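Long-range contacts in uncharacterized protein (Methanosaeta thermophila PT, PDB 5HT7), which binds transition-metal ions such as iron(II) as a trimeric betagamma-crystallin, its wider role in the archaeal cell being unsettled: residues V43-R48 and E57-P62; A8-V13 and S36-S41; P50-P55 and I76-R81. All coordinates share one frame; numbering follows the deposited sequence.

Contact 1 of 3, residues V43-R48 and E57-P62; sequences VWRLYR and EAEFGP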
loop_
_atom_site.group_PDB
_atom_site.type_symbol
_atom_site.label_atom_id
_atom_site.label_comp_id
_atom_site.label_asym_id
_atom_site.label_seq_id
_atom_site.Cartn_x
_atom_site.Cartn_y
_atom_site.Cartn_z
ATOM N N VAL A 43 3.274 14.214 11.830
ATOM C CA VAL A 43 2.971 13.754 13.173
ATOM C C VAL A 43 1.476 13.480 13.267
ATOM O O VAL A 43 0.662 14.298 12.834
ATOM C CB VAL A 43 3.399 14.794 14.236
ATOM C CG1 VAL A 43 2.931 14.383 15.621
ATOM C CG2 VAL A 43 4.912 14.973 14.209
ATOM N N TRP A 44 1.117 12.323 13.821
ATOM C CA TRP A 44 -0.275 11.881 13.802
ATOM C C TRP A 44 -0.883 11.779 15.199
ATOM O O TRP A 44 -0.216 11.381 16.165
ATOM C CB TRP A 44 -0.385 10.528 13.087
ATOM C CG TRP A 44 -0.118 10.601 11.606
ATOM C CD1 TRP A 44 1.075 10.857 10.995
ATOM C CD2 TRP A 44 -1.070 10.413 10.559
ATOM N NE1 TRP A 44 0.921 10.852 9.627
ATOM C CE2 TRP A 44 -0.389 10.575 9.335
ATOM C CE3 TRP A 44 -2.437 10.123 10.535
ATOM C CZ2 TRP A 44 -1.028 10.466 8.105
ATOM C CZ3 TRP A 44 -3.068 10.021 9.312
ATOM C CH2 TRP A 44 -2.362 10.184 8.116
ATOM N N ARG A 45 -2.157 12.133 15.291
ATOM C CA ARG A 45 -2.930 11.918 16.501
ATOM C C ARG A 45 -3.934 10.791 16.246
ATOM O O ARG A 45 -4.596 10.761 15.202
ATOM C CB ARG A 45 -3.641 13.211 16.924
ATOM C CG ARG A 45 -4.369 13.138 18.255
ATOM C CD ARG A 45 -4.895 14.524 18.669
ATOM N NE ARG A 45 -3.817 15.515 18.708
ATOM C CZ ARG A 45 -3.999 16.833 18.751
ATOM N NH1 ARG A 45 -5.223 17.344 18.770
ATOM N NH2 ARG A 45 -2.949 17.643 18.779
ATOM N N LEU A 46 -4.017 9.858 17.188
ATOM C CA LEU A 46 -4.920 8.712 17.094
ATOM C C LEU A 46 -6.045 8.861 18.104
ATOM O O LEU A 46 -5.831 9.386 19.187
ATOM C CB LEU A 46 -4.166 7.410 17.358
ATOM C CG LEU A 46 -3.405 6.725 16.220
ATOM C CD1 LEU A 46 -2.471 7.680 15.511
ATOM C CD2 LEU A 46 -2.645 5.539 16.807
ATOM N N TYR A 47 -7.231 8.372 17.759
ATOM C CA TYR A 47 -8.408 8.537 18.607
ATOM C C TYR A 47 -9.115 7.202 18.818
ATOM O O TYR A 47 -9.111 6.355 17.921
ATOM C CB TYR A 47 -9.391 9.531 17.978
ATOM C CG TYR A 47 -8.821 10.883 17.601
ATOM C CD1 TYR A 47 -8.035 11.042 16.454
ATOM C CD2 TYR A 47 -9.106 12.014 18.367
ATOM C CE1 TYR A 47 -7.524 12.288 16.103
ATOM C CE2 TYR A 47 -8.607 13.256 18.023
ATOM C CZ TYR A 47 -7.827 13.389 16.892
ATOM O OH TYR A 47 -7.339 14.622 16.551
ATOM N N ARG A 48 -9.742 7.027 19.981
ATOM C CA ARG A 48 -10.483 5.798 20.280
ATOM C C ARG A 48 -11.789 5.690 19.511
ATOM O O ARG A 48 -12.221 4.585 19.165
ATOM C CB ARG A 48 -10.786 5.707 21.776
ATOM C CG ARG A 48 -9.554 5.690 22.644
ATOM C CD ARG A 48 -9.922 5.711 24.120
ATOM N NE ARG A 48 -8.706 5.659 24.916
ATOM C CZ ARG A 48 -8.014 6.729 25.274
ATOM N NH1 ARG A 48 -8.439 7.938 24.928
ATOM N NH2 ARG A 48 -6.902 6.591 25.981
ATOM N N GLU A 57 -3.045 9.899 24.207
ATOM C CA GLU A 57 -2.100 10.955 24.558
ATOM C C GLU A 57 -0.860 10.906 23.670
ATOM O O GLU A 57 -0.364 11.946 23.219
ATOM C CB GLU A 57 -1.705 10.866 26.034
ATOM C CG GLU A 57 -0.606 11.852 26.420
ATOM C CD GLU A 57 -0.615 12.218 27.896
ATOM O OE1 GLU A 57 -1.153 11.440 28.714
ATOM O OE2 GLU A 57 -0.102 13.311 28.230
ATOM N N ALA A 58 -0.376 9.697 23.405
ATOM C CA ALA A 58 0.811 9.507 22.581
ATOM C C ALA A 58 0.584 9.968 21.146
ATOM O O ALA A 58 -0.381 9.546 20.500
ATOM C CB ALA A 58 1.234 8.042 22.607
ATOM N N GLU A 59 1.481 10.819 20.653
ATOM C CA GLU A 59 1.452 11.257 19.261
ATOM C C GLU A 59 2.649 10.712 18.491
ATOM O O GLU A 59 3.741 10.564 19.043
ATOM C CB GLU A 59 1.413 12.779 19.187
ATOM C CG GLU A 59 0.134 13.359 19.765
ATOM C CD GLU A 59 0.149 14.864 19.786
ATOM O OE1 GLU A 59 1.258 15.438 19.758
ATOM O OE2 GLU A 59 -0.944 15.468 19.835
ATOM N N PHE A 60 2.445 10.422 17.208
ATOM C CA PHE A 60 3.421 9.624 16.467
ATOM C C PHE A 60 4.004 10.348 15.265
ATOM O O PHE A 60 3.285 10.681 14.320
ATOM C CB PHE A 60 2.780 8.308 16.015
ATOM C CG PHE A 60 2.332 7.434 17.154
ATOM C CD1 PHE A 60 3.165 6.447 17.658
ATOM C CD2 PHE A 60 1.092 7.623 17.740
ATOM C CE1 PHE A 60 2.758 5.649 18.721
ATOM C CE2 PHE A 60 0.680 6.837 18.795
ATOM C CZ PHE A 60 1.514 5.847 19.289
ATOM N N GLY A 61 5.311 10.583 15.303
ATOM C CA GLY A 61 6.016 11.146 14.167
ATOM C C GLY A 61 6.521 10.003 13.309
ATOM O O GLY A 61 6.229 8.844 13.605
ATOM N N PRO A 62 7.286 10.315 12.255
ATOM C CA PRO A 62 7.806 9.278 11.351
ATOM C C PRO A 62 8.544 8.181 12.105
ATOM O O PRO A 62 9.286 8.487 13.037
ATOM C CB PRO A 62 8.752 10.057 10.438
ATOM C CG PRO A 62 8.155 11.434 10.404
ATOM C CD PRO A 62 7.645 11.670 11.800
HETATM O O HOH W 1 -2.877 10.479 19.563
#
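Two backbone hydrogen bonds pin strand 44-47 to the weakly bonded strand 58-60, both made between W44 and F60, an antiparallel hydrogen-bonded pair. F60 N reaches W44 O at 3.0 Å, nearly straight at 169° and in the carbonyl plane; the return bond, W44 N to F60 O, is shorter at 2.8 Å but arrives from above the carbonyl plane. V43 CA adds a CH...O contact of 3.3 Å to the same F60 O. Two residues along, opposite A58, the strands splay and a water takes the N-H of L46 N at 2.7 Å and sits 2.8 Å from A58 O, bridging the two backbones.

The salt bridge lies on the other face from W44 and F60. R45, with CG anti to its backbone N, and E59 run side by side, guanidinium and carboxylate planes only 2° apart. One oxygen, somewhat out of the guanidinium plane, is gripped side-on by two bent hydrogen bonds: R45 NE meets E59 OE2 at 3.1 Å (139° at the hydrogen) on its anti lone pair, while NH2 takes the syn one.

Apolar packing is on the W44 and F60 side, where L46 CD2 touches F60 CE2 at 4.1 Å, the side chains crossing at about a right angle. From the other sheet, M37 lies against the F60 ring and V39 touches F60 nearer its base. This is an edge-strand pairing in one sheet of the betagamma-crystallin Greek-key sandwich.

Contact 2 of 3, residues A8-V13 and S36-S41; sequences ANQRGV and SMVVLS
S36 opens strand 36-39 with its hydroxyl held in the crowded position, OG between the backbone N and the carbonyl carbon (chi1 59°). That rotamer aims OG into the turn formed by A8-V13, where Q10 N donates to S36 OG at 2.9 Å with an N-H...O angle of 147°. The same oxygen is also bonded to the carbonyl O of D7, so the hydroxyl ties together the two ends of a short piece of backbone. N9 and Q10 both have left-handed helical backbone angles, and in this turn the Q10 N-H faces the serine.

The Q10 side chain leaves with CG anti to its carbonyl carbon and then bends at chi2 (75°), which folds it back across the beginning of the strand. Its methylene carbon, Q10 CG, lies 3.7 Å from V38 CG2, the two side chains crossing at roughly a right angle. V38 brings CG2 there by setting CG1 anti to its own backbone N. Farther out, Q10 OE1 comes within 3.7 Å of S36 CB, a contact of packing. F5 and I64, from the strands flanking 36-39, also touch the Q10 side chain.

R11 points away from S36-S41, and its NH2 makes a salt bridge with D21 of the second subunit of the trimer; G12 N bonds D27 of that same subunit. The chemistry is therefore divided: one buried serine oxygen, serving both D7 and Q10, fixes the turn from inside, while the outer side of the turn supplies charge and backbone N-H to the subunit interface.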
loop_
_atom_site.group_PDB
_atom_site.type_symbol
_atom_site.label_atom_id
_atom_site.label_comp_id
_atom_site.label_asym_id
_atom_site.label_seq_id
_atom_site.Cartn_x
_atom_site.Cartn_y
_atom_site.Cartn_z
ATOM N N ALA A 8 1.288 -7.483 14.719
ATOM C CA ALA A 8 2.498 -6.823 15.175
ATOM C C ALA A 8 3.604 -6.940 14.128
ATOM O O ALA A 8 3.569 -7.827 13.273
ATOM C CB ALA A 8 2.958 -7.413 16.510
ATOM N N ASN A 9 4.568 -6.027 14.190
ATOM C CA ASN A 9 5.752 -6.068 13.342
ATOM C C ASN A 9 5.433 -5.953 11.853
ATOM O O ASN A 9 6.106 -6.572 11.012
ATOM C CB ASN A 9 6.565 -7.347 13.610
ATOM C CG ASN A 9 7.171 -7.358 14.998
ATOM O OD1 ASN A 9 7.976 -6.485 15.342
ATOM N ND2 ASN A 9 6.800 -8.349 15.801
ATOM N N GLN A 10 4.413 -5.146 11.544
ATOM C CA GLN A 10 4.114 -4.749 10.168
ATOM C C GLN A 10 3.759 -5.953 9.296
ATOM O O GLN A 10 4.239 -6.091 8.166
ATOM C CB GLN A 10 5.297 -3.981 9.578
ATOM C CG GLN A 10 5.628 -2.681 10.308
ATOM C CD GLN A 10 6.336 -2.907 11.630
ATOM O OE1 GLN A 10 5.908 -2.402 12.670
ATOM N NE2 GLN A 10 7.413 -3.681 11.599
ATOM N N ARG A 11 2.907 -6.821 9.829
ATOM C CA ARG A 11 2.444 -7.983 9.097
ATOM C C ARG A 11 0.926 -8.046 9.152
ATOM O O ARG A 11 0.294 -7.288 9.897
ATOM C CB ARG A 11 3.099 -9.257 9.665
ATOM C CG ARG A 11 4.640 -9.224 9.532
ATOM C CD ARG A 11 5.367 -10.433 10.143
ATOM N NE ARG A 11 6.761 -10.487 9.681
ATOM C CZ ARG A 11 7.830 -10.450 10.474
ATOM N NH1 ARG A 11 7.672 -10.378 11.790
ATOM N NH2 ARG A 11 9.064 -10.494 9.951
ATOM N N GLY A 12 0.331 -8.929 8.356
ATOM C CA GLY A 12 -1.116 -9.010 8.280
ATOM C C GLY A 12 -1.690 -8.006 7.295
ATOM O O GLY A 12 -0.942 -7.248 6.669
ATOM N N VAL A 13 -3.014 -8.004 7.133
ATOM C CA VAL A 13 -3.650 -7.045 6.233
ATOM C C VAL A 13 -3.291 -5.617 6.670
ATOM O O VAL A 13 -3.096 -5.351 7.850
ATOM C CB VAL A 13 -5.193 -7.204 6.184
ATOM C CG1 VAL A 13 -5.571 -8.529 5.516
ATOM C CG2 VAL A 13 -5.795 -7.117 7.575
ATOM N N SER A 36 0.149 -2.821 14.680
ATOM C CA SER A 36 1.358 -2.054 14.434
ATOM C C SER A 36 1.091 -0.974 13.400
ATOM O O SER A 36 0.020 -0.927 12.793
ATOM C CB SER A 36 2.525 -2.952 13.988
ATOM O OG SER A 36 2.229 -3.666 12.800
ATOM N N MET A 37 2.065 -0.091 13.228
ATOM C CA MET A 37 1.866 1.088 12.406
ATOM C C MET A 37 3.189 1.622 11.894
ATOM O O MET A 37 4.217 1.548 12.588
ATOM C CB MET A 37 1.126 2.166 13.214
ATOM C CG MET A 37 1.039 3.533 12.526
ATOM S SD MET A 37 0.024 4.679 13.491
ATOM C CE MET A 37 1.036 4.904 14.948
ATOM N N VAL A 38 3.175 2.138 10.666
ATOM C CA VAL A 38 4.318 2.863 10.155
ATOM C C VAL A 38 3.869 4.274 9.818
ATOM O O VAL A 38 2.835 4.470 9.185
ATOM C CB VAL A 38 4.925 2.194 8.904
ATOM C CG1 VAL A 38 6.016 3.089 8.310
ATOM C CG2 VAL A 38 5.486 0.819 9.256
ATOM N N VAL A 39 4.617 5.260 10.289
ATOM C CA VAL A 39 4.335 6.641 9.929
ATOM C C VAL A 39 5.421 7.093 8.967
ATOM O O VAL A 39 6.604 7.036 9.301
ATOM C CB VAL A 39 4.289 7.564 11.161
ATOM C CG1 VAL A 39 4.182 9.014 10.719
ATOM C CG2 VAL A 39 3.106 7.182 12.063
ATOM N N LEU A 40 5.025 7.521 7.773
ATOM C CA LEU A 40 5.992 7.888 6.743
ATOM C C LEU A 40 6.332 9.371 6.789
ATOM O O LEU A 40 7.463 9.771 6.532
ATOM C CB LEU A 40 5.459 7.513 5.360
ATOM C CG LEU A 40 5.214 6.007 5.213
ATOM C CD1 LEU A 40 4.346 5.704 4.005
ATOM C CD2 LEU A 40 6.541 5.284 5.126
ATOM N N SER A 41 5.346 10.189 7.116
ATOM C CA SER A 41 5.588 11.617 7.202
ATOM C C SER A 41 4.579 12.269 8.121
ATOM O O SER A 41 3.468 11.764 8.299
ATOM C CB SER A 41 5.534 12.256 5.817
ATOM O OG SER A 41 4.249 12.101 5.242
#

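Contact 3 of 3, residues P50-P55 and I76-R81; sequences PNFQSP and IGSMKR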
loop_
_atom_site.group_PDB
_atom_site.type_symbol
_atom_site.label_atom_id
_atom_site.label_comp_id
_atom_site.label_asym_id
_atom_site.label_seq_id
_atom_site.Cartn_x
_atom_site.Cartn_y
_atom_site.Cartn_z
ATOM N N PRO A 50 -14.698 7.251 16.417
ATOM C CA PRO A 50 -14.773 7.906 15.106
ATOM C C PRO A 50 -14.822 9.425 15.237
ATOM O O PRO A 50 -15.124 9.926 16.324
ATOM C CB PRO A 50 -16.087 7.382 14.523
ATOM C CG PRO A 50 -16.345 6.101 15.237
ATOM C CD PRO A 50 -15.788 6.278 16.616
ATOM N N ASN A 51 -14.523 10.131 14.148
ATOM C CA ASN A 51 -14.769 11.571 14.066
ATOM C C ASN A 51 -13.921 12.367 15.039
ATOM O O ASN A 51 -14.367 13.385 15.588
ATOM C CB ASN A 51 -16.249 11.865 14.291
ATOM C CG ASN A 51 -17.125 11.240 13.231
ATOM O OD1 ASN A 51 -18.121 10.585 13.537
ATOM N ND2 ASN A 51 -16.749 11.425 11.974
ATOM N N PHE A 52 -12.702 11.878 15.248
ATOM C CA PHE A 52 -11.656 12.599 15.963
ATOM C C PHE A 52 -12.079 12.949 17.384
ATOM O O PHE A 52 -11.887 14.071 17.849
ATOM C CB PHE A 52 -11.262 13.848 15.163
ATOM C CG PHE A 52 -11.102 13.574 13.692
ATOM C CD1 PHE A 52 -10.123 12.699 13.242
ATOM C CD2 PHE A 52 -11.951 14.154 12.767
ATOM C CE1 PHE A 52 -9.983 12.420 11.895
ATOM C CE2 PHE A 52 -11.822 13.886 11.418
ATOM C CZ PHE A 52 -10.830 13.021 10.977
ATOM N N GLN A 53 -12.645 11.955 18.063
ATOM C CA GLN A 53 -13.056 12.093 19.452
ATOM C C GLN A 53 -12.336 11.079 20.336
ATOM O O GLN A 53 -12.055 9.954 19.908
ATOM C CB GLN A 53 -14.573 11.947 19.565
ATOM C CG GLN A 53 -15.323 13.103 18.872
ATOM C CD GLN A 53 -16.825 12.955 18.926
ATOM O OE1 GLN A 53 -17.388 12.612 19.963
ATOM N NE2 GLN A 53 -17.489 13.227 17.811
ATOM N N SER A 54 -12.026 11.511 21.557
ATOM C CA SER A 54 -11.297 10.731 22.553
ATOM C C SER A 54 -9.902 10.329 22.082
ATOM O O SER A 54 -9.641 9.146 21.811
ATOM C CB SER A 54 -12.076 9.478 22.954
ATOM O OG SER A 54 -11.312 8.714 23.880
ATOM N N PRO A 55 -8.992 11.305 22.024
ATOM C CA PRO A 55 -7.628 11.056 21.551
ATOM C C PRO A 55 -6.771 10.298 22.557
ATOM O O PRO A 55 -6.933 10.459 23.764
ATOM C CB PRO A 55 -7.074 12.465 21.330
ATOM C CG PRO A 55 -7.797 13.296 22.366
ATOM C CD PRO A 55 -9.177 12.696 22.488
ATOM N N ILE A 76 -8.455 1.943 17.111
ATOM C CA ILE A 76 -8.321 3.258 16.494
ATOM C C ILE A 76 -9.608 3.590 15.759
ATOM O O ILE A 76 -9.894 3.040 14.692
ATOM C CB ILE A 76 -7.116 3.318 15.521
ATOM C CG1 ILE A 76 -5.823 2.942 16.255
ATOM C CG2 ILE A 76 -7.001 4.705 14.892
ATOM C CD1 ILE A 76 -4.577 2.953 15.365
ATOM N N GLY A 77 -10.408 4.480 16.335
ATOM C CA GLY A 77 -11.658 4.833 15.702
ATOM C C GLY A 77 -11.445 5.848 14.598
ATOM O O GLY A 77 -12.225 5.916 13.650
ATOM N N SER A 78 -10.405 6.660 14.744
ATOM C CA SER A 78 -10.067 7.668 13.746
ATOM C C SER A 78 -8.633 8.132 13.977
ATOM O O SER A 78 -8.048 7.870 15.034
ATOM C CB SER A 78 -11.032 8.862 13.807
ATOM O OG SER A 78 -11.013 9.468 15.087
ATOM N N MET A 79 -8.059 8.803 12.984
ATOM C CA MET A 79 -6.719 9.362 13.126
ATOM C C MET A 79 -6.508 10.454 12.096
ATOM O O MET A 79 -7.138 10.453 11.042
ATOM C CB MET A 79 -5.641 8.279 12.986
ATOM C CG MET A 79 -5.748 7.444 11.726
ATOM S SD MET A 79 -4.651 6.000 11.755
ATOM C CE MET A 79 -3.064 6.742 11.927
ATOM N N LYS A 80 -5.623 11.390 12.404
ATOM C CA LYS A 80 -5.373 12.502 11.495
ATOM C C LYS A 80 -3.987 13.091 11.710
ATOM O O LYS A 80 -3.436 13.064 12.812
ATOM C CB LYS A 80 -6.439 13.601 11.651
ATOM C CG LYS A 80 -6.146 14.649 12.716
ATOM C CD LYS A 80 -6.855 15.991 12.430
ATOM C CE LYS A 80 -6.382 16.618 11.109
ATOM N NZ LYS A 80 -6.518 18.117 11.043
ATOM N N ARG A 81 -3.431 13.608 10.626
ATOM C CA ARG A 81 -2.146 14.271 10.647
ATOM C C ARG A 81 -2.333 15.650 11.258
ATOM O O ARG A 81 -3.188 16.406 10.815
ATOM C CB ARG A 81 -1.590 14.368 9.227
ATOM C CG ARG A 81 -0.139 14.755 9.147
ATOM C CD ARG A 81 0.316 14.844 7.702
ATOM N NE ARG A 81 1.607 15.513 7.618
ATOM C CZ ARG A 81 2.258 15.752 6.487
ATOM N NH1 ARG A 81 1.741 15.370 5.328
ATOM N NH2 ARG A 81 3.429 16.369 6.522
#
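Two consecutive residues with left-handed helical backbone angles, N51 and F52, fold the loop after strand 44-47 back over strand 78-81, and one serine holds the fold in place. This is the folded hairpin and serine arrangement of a betagamma-crystallin Greek-key motif. S78 carries its OG in the crowded position between backbone N and carbonyl carbon (chi1 59°), from where S78 OG accepts the N-H of F52 N at 2.9 Å. The bond is bent, 139° at the hydrogen. OG is also bonded to E49 O, so a single buried hydroxyl spans the chain from E49 to F52.

Just before the serine, G77 and S78 both face Y47 in a classic beta bulge. The loop comes down close on G77, which has no side chain, and P50 CA makes a CH...O contact of 3.5 Å with G77 O, 151° at the hydrogen.

F52 closes the side of the loop. With CG anti to the carbonyl carbon, the ring leans along the strand beyond S78, and F52 CD1 passes 3.8 Å from S78 OG. K80, its CG also in the crowded position, crosses F52 at about a right angle, and its chain then bends at chi3. A22 and S20 also touch the F52 side chain. One atom farther round the ring from CD1, F52 CE1 meets two partners, K80 CB at 3.7 Å and, at the ring edge, M79 O at 3.6 Å.

How the contacts relate
From the N terminus, contact 2 comes first: it closes the loop from A8-V13 to strand 36-39 and is complete before the chain enters strand 44-47. Contacts 1 and 3 then cross, their segments alternating along the chain, 43-48, 50-55, 57-62 and 76-81. Strand 44-47 stands between the partners in one sheet, with 58-60 on one flank and 78-81 on the other; Y47 O and G77 N, probably hydrogen-bonded at 2.8 Å, join the two contacts. Contact 2 ties the 8-13 loop to strand 36-39 of the other sheet. Across the interior M37 packs against F60 of contact 1 and M79 of contact 3, so the two sheets close into a sandwich.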